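Local coordinates for synaptonemal complex protein 2 (Mus musculus, PDB 5IWZ), which helps build the axial and lateral elements of synaptonemal complexes in meiotic prophase and is required for normal chromosome synapsis and for insertion of SYCP3, at residues L91-V100 and V138-G146; M203-L211 and E241-A249. All blocks are in the same frame, centred on the assembly; numbering follows the deposited sequence.

Contact 1. Residues L91-V100 and V138-G146; sequences LQTMIKQGLV and VIYDISDEG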
# COMPACT_ATOMS: atom_id res chain seq x y z
N LEU A 91 -5.13 9.16 -24.25
CA LEU A 91 -4.30 8.31 -23.41
C LEU A 91 -3.45 7.38 -24.27
O LEU A 91 -2.25 7.20 -24.01
CB LEU A 91 -5.16 7.53 -22.42
CG LEU A 91 -4.42 6.84 -21.27
CD1 LEU A 91 -3.54 7.84 -20.53
CD2 LEU A 91 -5.38 6.17 -20.30
N GLN A 92 -4.04 6.83 -25.34
CA GLN A 92 -3.30 5.90 -26.19
C GLN A 92 -2.21 6.60 -26.97
O GLN A 92 -1.13 6.03 -27.20
CB GLN A 92 -4.25 5.16 -27.13
CG GLN A 92 -4.60 3.77 -26.65
CD GLN A 92 -3.37 2.86 -26.56
OE1 GLN A 92 -3.17 2.15 -25.58
NE2 GLN A 92 -2.54 2.88 -27.61
N THR A 93 -2.46 7.85 -27.39
CA THR A 93 -1.40 8.63 -28.03
C THR A 93 -0.25 8.91 -27.08
O THR A 93 0.92 8.86 -27.47
CB THR A 93 -1.98 9.94 -28.57
OG1 THR A 93 -3.11 9.64 -29.39
CG2 THR A 93 -0.93 10.67 -29.38
N MET A 94 -0.55 9.22 -25.82
CA MET A 94 0.53 9.47 -24.88
C MET A 94 1.29 8.19 -24.58
O MET A 94 2.52 8.22 -24.41
CB MET A 94 -0.01 10.12 -23.60
CG MET A 94 -0.41 11.57 -23.83
SD MET A 94 -0.74 12.50 -22.31
CE MET A 94 -2.25 11.74 -21.76
N ILE A 95 0.59 7.06 -24.51
CA ILE A 95 1.27 5.77 -24.36
C ILE A 95 2.21 5.55 -25.53
O ILE A 95 3.37 5.16 -25.35
CB ILE A 95 0.26 4.62 -24.24
CG1 ILE A 95 -0.46 4.67 -22.90
CG2 ILE A 95 0.95 3.28 -24.39
CD1 ILE A 95 -1.65 3.78 -22.88
N LYS A 96 1.74 5.85 -26.75
CA LYS A 96 2.60 5.72 -27.92
C LYS A 96 3.73 6.74 -27.93
O LYS A 96 4.77 6.50 -28.57
CB LYS A 96 1.75 5.82 -29.21
CG LYS A 96 1.64 7.21 -29.81
CD LYS A 96 1.15 7.20 -31.27
CE LYS A 96 1.20 8.61 -31.88
NZ LYS A 96 2.58 9.20 -31.86
N GLN A 97 3.57 7.87 -27.24
CA GLN A 97 4.63 8.86 -27.12
C GLN A 97 5.60 8.54 -25.99
O GLN A 97 6.61 9.24 -25.84
CB GLN A 97 4.04 10.26 -26.91
CG GLN A 97 3.36 10.85 -28.13
CD GLN A 97 2.74 12.22 -27.84
OE1 GLN A 97 1.69 12.31 -27.20
NE2 GLN A 97 3.39 13.28 -28.32
N GLY A 98 5.31 7.51 -25.19
CA GLY A 98 6.23 7.03 -24.17
C GLY A 98 5.82 7.37 -22.75
O GLY A 98 6.69 7.51 -21.88
N LEU A 99 4.51 7.48 -22.50
CA LEU A 99 4.04 7.93 -21.18
C LEU A 99 4.51 7.01 -20.06
O LEU A 99 4.88 7.48 -18.98
CB LEU A 99 2.51 8.03 -21.19
CG LEU A 99 1.79 8.13 -19.83
CD1 LEU A 99 2.23 9.38 -19.04
CD2 LEU A 99 0.28 8.11 -20.04
N VAL A 100 4.51 5.70 -20.29
CA VAL A 100 4.89 4.77 -19.24
C VAL A 100 6.34 5.02 -18.79
O VAL A 100 6.64 4.97 -17.59
CB VAL A 100 4.68 3.31 -19.70
CG1 VAL A 100 5.17 2.33 -18.64
CG2 VAL A 100 3.20 3.06 -19.99
N VAL A 138 -4.81 3.35 -14.37
CA VAL A 138 -5.60 3.82 -15.51
C VAL A 138 -4.92 3.46 -16.83
O VAL A 138 -5.58 3.06 -17.80
CB VAL A 138 -5.84 5.34 -15.39
CG1 VAL A 138 -6.30 5.93 -16.73
CG2 VAL A 138 -6.86 5.66 -14.28
N ILE A 139 -3.60 3.61 -16.89
CA ILE A 139 -2.86 3.22 -18.09
C ILE A 139 -2.87 1.71 -18.27
O ILE A 139 -2.97 1.20 -19.39
CB ILE A 139 -1.42 3.76 -18.02
CG1 ILE A 139 -1.42 5.28 -17.89
CG2 ILE A 139 -0.62 3.29 -19.23
CD1 ILE A 139 -0.14 5.83 -17.30
N TYR A 140 -2.73 0.97 -17.17
CA TYR A 140 -2.73 -0.48 -17.25
C TYR A 140 -4.04 -0.98 -17.85
O TYR A 140 -4.04 -1.85 -18.73
CB TYR A 140 -2.49 -1.04 -15.85
CG TYR A 140 -2.52 -2.55 -15.67
CD1 TYR A 140 -3.72 -3.24 -15.54
CD2 TYR A 140 -1.34 -3.27 -15.55
CE1 TYR A 140 -3.75 -4.60 -15.33
CE2 TYR A 140 -1.35 -4.64 -15.34
CZ TYR A 140 -2.56 -5.29 -15.23
OH TYR A 140 -2.59 -6.65 -15.03
N ASP A 141 -5.17 -0.39 -17.43
CA ASP A 141 -6.49 -0.88 -17.82
C ASP A 141 -6.95 -0.41 -19.19
O ASP A 141 -7.99 -0.87 -19.66
CB ASP A 141 -7.54 -0.46 -16.79
CG ASP A 141 -7.31 -1.10 -15.43
OD1 ASP A 141 -7.51 -0.40 -14.41
OD2 ASP A 141 -6.94 -2.29 -15.39
N ILE A 142 -6.22 0.49 -19.85
CA ILE A 142 -6.74 1.09 -21.08
C ILE A 142 -6.40 0.32 -22.35
O ILE A 142 -7.02 0.59 -23.40
CB ILE A 142 -6.26 2.54 -21.22
CG1 ILE A 142 -7.20 3.32 -22.12
CG2 ILE A 142 -4.84 2.57 -21.75
CD1 ILE A 142 -8.67 3.10 -21.78
N SER A 143 -5.46 -0.61 -22.31
CA SER A 143 -5.09 -1.37 -23.51
C SER A 143 -4.12 -2.47 -23.12
O SER A 143 -3.66 -2.55 -21.98
CB SER A 143 -4.45 -0.48 -24.56
OG SER A 143 -3.17 -0.06 -24.14
N ASP A 144 -3.80 -3.32 -24.10
CA ASP A 144 -2.78 -4.34 -23.87
C ASP A 144 -1.39 -3.73 -23.83
O ASP A 144 -0.55 -4.15 -23.03
CB ASP A 144 -2.87 -5.41 -24.95
CG ASP A 144 -4.20 -6.13 -24.95
OD1 ASP A 144 -4.74 -6.38 -23.84
OD2 ASP A 144 -4.71 -6.44 -26.05
N GLU A 145 -1.14 -2.73 -24.67
CA GLU A 145 0.19 -2.11 -24.73
C GLU A 145 0.52 -1.41 -23.41
O GLU A 145 1.58 -1.65 -22.82
CB GLU A 145 0.27 -1.12 -25.89
CG GLU A 145 1.59 -0.38 -25.98
CD GLU A 145 2.77 -1.30 -26.28
OE1 GLU A 145 3.14 -1.40 -27.47
OE2 GLU A 145 3.32 -1.93 -25.34
N GLY A 146 -0.37 -0.52 -22.95
CA GLY A 146 -0.16 0.13 -21.67
C GLY A 146 0.03 -0.87 -20.55
O GLY A 146 0.89 -0.70 -19.69

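Contact 2. Residues M203-L211 and E241-A249; sequences MSNMGERIL and EWFSMDFIA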
# COMPACT_ATOMS: atom_id res chain seq x y z
N MET A 203 13.24 -11.62 -6.13
CA MET A 203 12.36 -12.54 -5.44
C MET A 203 13.06 -13.24 -4.30
O MET A 203 12.44 -13.54 -3.27
CB MET A 203 11.81 -13.56 -6.42
CG MET A 203 10.77 -12.99 -7.33
SD MET A 203 10.31 -14.32 -8.44
CE MET A 203 8.71 -14.76 -7.83
N SER A 204 14.35 -13.51 -4.45
CA SER A 204 15.10 -14.09 -3.34
C SER A 204 15.20 -13.09 -2.19
O SER A 204 15.02 -13.46 -1.01
CB SER A 204 16.49 -14.53 -3.82
OG SER A 204 17.09 -15.35 -2.85
N ASN A 205 15.47 -11.82 -2.50
CA ASN A 205 15.52 -10.81 -1.44
C ASN A 205 14.14 -10.54 -0.85
O ASN A 205 14.04 -10.14 0.32
CB ASN A 205 16.15 -9.53 -1.95
CG ASN A 205 17.55 -9.76 -2.51
OD1 ASN A 205 18.30 -10.60 -2.00
ND2 ASN A 205 17.90 -9.03 -3.55
N MET A 206 13.08 -10.76 -1.62
CA MET A 206 11.74 -10.63 -1.07
C MET A 206 11.47 -11.71 -0.03
O MET A 206 10.96 -11.41 1.06
CB MET A 206 10.71 -10.70 -2.20
CG MET A 206 10.82 -9.52 -3.16
SD MET A 206 9.49 -9.53 -4.35
CE MET A 206 8.35 -8.42 -3.49
N GLY A 207 11.83 -12.96 -0.34
CA GLY A 207 11.72 -14.03 0.66
C GLY A 207 12.45 -13.71 1.94
O GLY A 207 11.89 -13.83 3.04
N GLU A 208 13.73 -13.31 1.83
CA GLU A 208 14.50 -12.87 2.99
C GLU A 208 13.74 -11.79 3.76
O GLU A 208 13.73 -11.77 5.00
CB GLU A 208 15.84 -12.29 2.56
CG GLU A 208 16.98 -13.27 2.43
CD GLU A 208 18.32 -12.56 2.22
OE1 GLU A 208 18.55 -11.50 2.84
OE2 GLU A 208 19.15 -13.04 1.42
N ARG A 209 13.10 -10.89 3.01
CA ARG A 209 12.48 -9.72 3.60
C ARG A 209 11.27 -10.08 4.45
O ARG A 209 11.00 -9.41 5.45
CB ARG A 209 12.11 -8.74 2.48
CG ARG A 209 11.17 -7.63 2.88
CD ARG A 209 11.86 -6.61 3.69
NE ARG A 209 11.13 -5.36 3.60
CZ ARG A 209 11.32 -4.32 4.39
NH1 ARG A 209 12.23 -4.39 5.38
NH2 ARG A 209 10.61 -3.26 4.20
N ILE A 210 10.53 -11.13 4.08
CA ILE A 210 9.43 -11.59 4.94
C ILE A 210 9.91 -11.73 6.38
O ILE A 210 9.23 -11.31 7.32
CB ILE A 210 8.89 -12.92 4.41
CG1 ILE A 210 8.19 -12.74 3.06
CG2 ILE A 210 7.94 -13.55 5.43
CD1 ILE A 210 8.01 -14.07 2.33
N LEU A 211 11.09 -12.31 6.56
CA LEU A 211 11.59 -12.67 7.88
C LEU A 211 11.72 -11.46 8.80
O LEU A 211 11.56 -11.60 10.02
CB LEU A 211 12.94 -13.39 7.73
CG LEU A 211 12.97 -14.91 7.49
CD1 LEU A 211 11.88 -15.40 6.56
CD2 LEU A 211 14.33 -15.33 6.97
N GLU A 241 15.77 -22.34 -1.93
CA GLU A 241 16.69 -21.26 -2.28
C GLU A 241 16.36 -19.98 -1.53
O GLU A 241 17.26 -19.24 -1.12
CB GLU A 241 16.65 -20.99 -3.78
CG GLU A 241 16.76 -22.23 -4.63
CD GLU A 241 17.39 -21.95 -5.97
OE1 GLU A 241 18.63 -21.84 -6.03
OE2 GLU A 241 16.65 -21.82 -6.96
N TRP A 242 15.06 -19.72 -1.32
CA TRP A 242 14.61 -18.47 -0.72
C TRP A 242 14.75 -18.44 0.81
O TRP A 242 14.89 -17.36 1.38
CB TRP A 242 13.16 -18.22 -1.11
CG TRP A 242 12.98 -17.87 -2.56
CD1 TRP A 242 13.96 -17.49 -3.43
CD2 TRP A 242 11.75 -17.88 -3.30
NE1 TRP A 242 13.41 -17.25 -4.68
CE2 TRP A 242 12.06 -17.49 -4.62
CE3 TRP A 242 10.43 -18.19 -2.98
CZ2 TRP A 242 11.09 -17.39 -5.62
CZ3 TRP A 242 9.46 -18.08 -3.98
CH2 TRP A 242 9.80 -17.69 -5.27
N PHE A 243 14.74 -19.59 1.48
CA PHE A 243 14.72 -19.61 2.94
C PHE A 243 15.80 -20.55 3.46
O PHE A 243 15.71 -21.77 3.30
CB PHE A 243 13.34 -20.01 3.45
CG PHE A 243 12.22 -19.14 2.94
CD1 PHE A 243 12.05 -17.84 3.41
CD2 PHE A 243 11.32 -19.61 1.99
CE1 PHE A 243 11.01 -17.04 2.94
CE2 PHE A 243 10.28 -18.82 1.53
CZ PHE A 243 10.13 -17.52 2.00
N SER A 244 16.82 -19.96 4.10
CA SER A 244 17.95 -20.74 4.61
C SER A 244 17.50 -21.77 5.64
O SER A 244 18.06 -22.87 5.71
CB SER A 244 19.00 -19.81 5.23
OG SER A 244 19.50 -18.88 4.28
N MET A 245 16.50 -21.44 6.46
CA MET A 245 16.08 -22.33 7.54
C MET A 245 15.18 -23.42 6.98
O MET A 245 14.16 -23.13 6.35
CB MET A 245 15.36 -21.54 8.64
CG MET A 245 14.60 -22.45 9.62
SD MET A 245 13.91 -21.72 11.14
CE MET A 245 15.24 -20.69 11.70
N ASP A 246 15.54 -24.69 7.23
CA ASP A 246 14.78 -25.81 6.69
C ASP A 246 13.32 -25.77 7.15
O ASP A 246 12.40 -25.95 6.34
CB ASP A 246 15.43 -27.13 7.09
CG ASP A 246 16.72 -27.40 6.33
OD1 ASP A 246 17.27 -28.52 6.46
OD2 ASP A 246 17.17 -26.50 5.59
N PHE A 247 13.10 -25.53 8.45
CA PHE A 247 11.75 -25.41 8.99
C PHE A 247 10.90 -24.44 8.17
O PHE A 247 9.74 -24.72 7.87
CB PHE A 247 11.82 -24.97 10.45
CG PHE A 247 10.49 -24.81 11.12
CD1 PHE A 247 9.80 -23.60 11.06
CD2 PHE A 247 9.93 -25.86 11.84
CE1 PHE A 247 8.57 -23.44 11.68
CE2 PHE A 247 8.70 -25.71 12.47
CZ PHE A 247 8.02 -24.49 12.39
N ILE A 248 11.48 -23.30 7.79
CA ILE A 248 10.72 -22.27 7.08
C ILE A 248 10.52 -22.66 5.61
O ILE A 248 9.42 -22.51 5.06
CB ILE A 248 11.41 -20.90 7.22
CG1 ILE A 248 11.31 -20.42 8.68
CG2 ILE A 248 10.83 -19.89 6.23
CD1 ILE A 248 12.12 -19.16 8.99
N ALA A 249 11.57 -23.15 4.96
CA ALA A 249 11.43 -23.62 3.58
C ALA A 249 10.37 -24.71 3.46
O ALA A 249 9.59 -24.70 2.50
CB ALA A 249 12.78 -24.13 3.06

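Contact 1. Residues L91-V100 and V138-G146
Ile139 reaches across as a knob into the hole formed by Leu91, Ile95, Leu99 and Val100. Its two branches divide the work: Ile139 CD1 lies 3.6 Å from Leu99 CD2, while CG2 meets Ile95 CD1 and Val100 CG2, the side chains running antiparallel where they pass. On one flank of this knob, CD2 of Leu91 touches Val138 CG1 at 3.7 Å and also meets Ile142. Ile142 turns CG2 in between its backbone N and carbonyl carbon (chi1 -157°), which sets that methyl 3.6 Å from Ile95 CD1; touching Ile139 as well, Ile95 CD1 packs on both isoleucines. The polar end is a relay: Ser143 OG donates to Gln92 OE1 at 2.6 Å, tilted 23° from the carbonyl plane, and as N-cap of helix 144-163 accepts from Gly146 N at 3.1 Å in a nearly straight capping bond. Replacing Ser143 with an alanine would probably leave Gly146 N without its cap and let the bent Gln92 side chain swing loose. The turn between helices 123-141 and 144-163 thereby packs on the 90-97/99-108 corner, consistent with helix stacking in an armadillo-repeat-like domain.

Contact 2. Residues M203-L211 and E241-A249
The indole of Trp242 lies against the backbone of Met203 and Ser204 where helix 232-242 ends. Ser204 CA comes within 3.6 Å of Trp242 CD1, obliquely to the ring, and Met203 O lies over one face, offset toward the rim. On the benzene side of the indole, Met203 CB approaches Trp242 CZ2 at 4.0 Å and Met203 CE reaches CH2; the bend at chi3 (106°) carries this methyl back to the ring. The sulfur makes an oblique Met-aromatic contact, with Met203 SD 5.4 Å from the centroid of the Trp242 six-membered ring.

One residue on, Phe243 turns its ring toward the next helical turn, placing Phe243 CE1 3.3 Å from Gly207 O. Ile210 CD1 meets the ring at its edge, 4.1 Å from Phe243 CZ, whereas Leu211 CD1 comes in obliquely, 4.0 Å from Phe243 CD1. The backbones are close as well, Ser204 CA and Trp242 CA being 5.1 Å apart. A side chain at Gly207 would point into this interface, close to Trp242 CB.

In this helix-to-corner packing the two aromatic residues pin the corner leading to helix 246-253 onto helix 197-212. Phe243, the first residue to leave helical geometry, also meets the ring of Phe252. Behind Met203 and Ile210 stands helix 216-229, through Leu226, Met229, Ile222 and Val223. Helix 144-163 receives Met206, and Ile248 rests on Val271 and Ile274 of helix 260-274.

Overall arrangement
The chain is the N-terminal part of a longer protein, with armadillo-repeat-like and Spt16M-like regions. The two contacts follow one another along it, their centres 36 Å apart and their nearest atoms about 16 Å apart. Contact 1 joins two interhelical corners through aliphatic branches and is partly buried, with a serine-glutamine bond at its more exposed margin. Contact 2 is buried overall, though its rim also reaches solvent; it sets one continuous helix, bearing the methionine, against the Trp242 and Phe243 rings, without a polar bond between its segments. Helix 144-163 links their surroundings: its start belongs to contact 1, and further along it packs on helix 197-212, one side of contact 2.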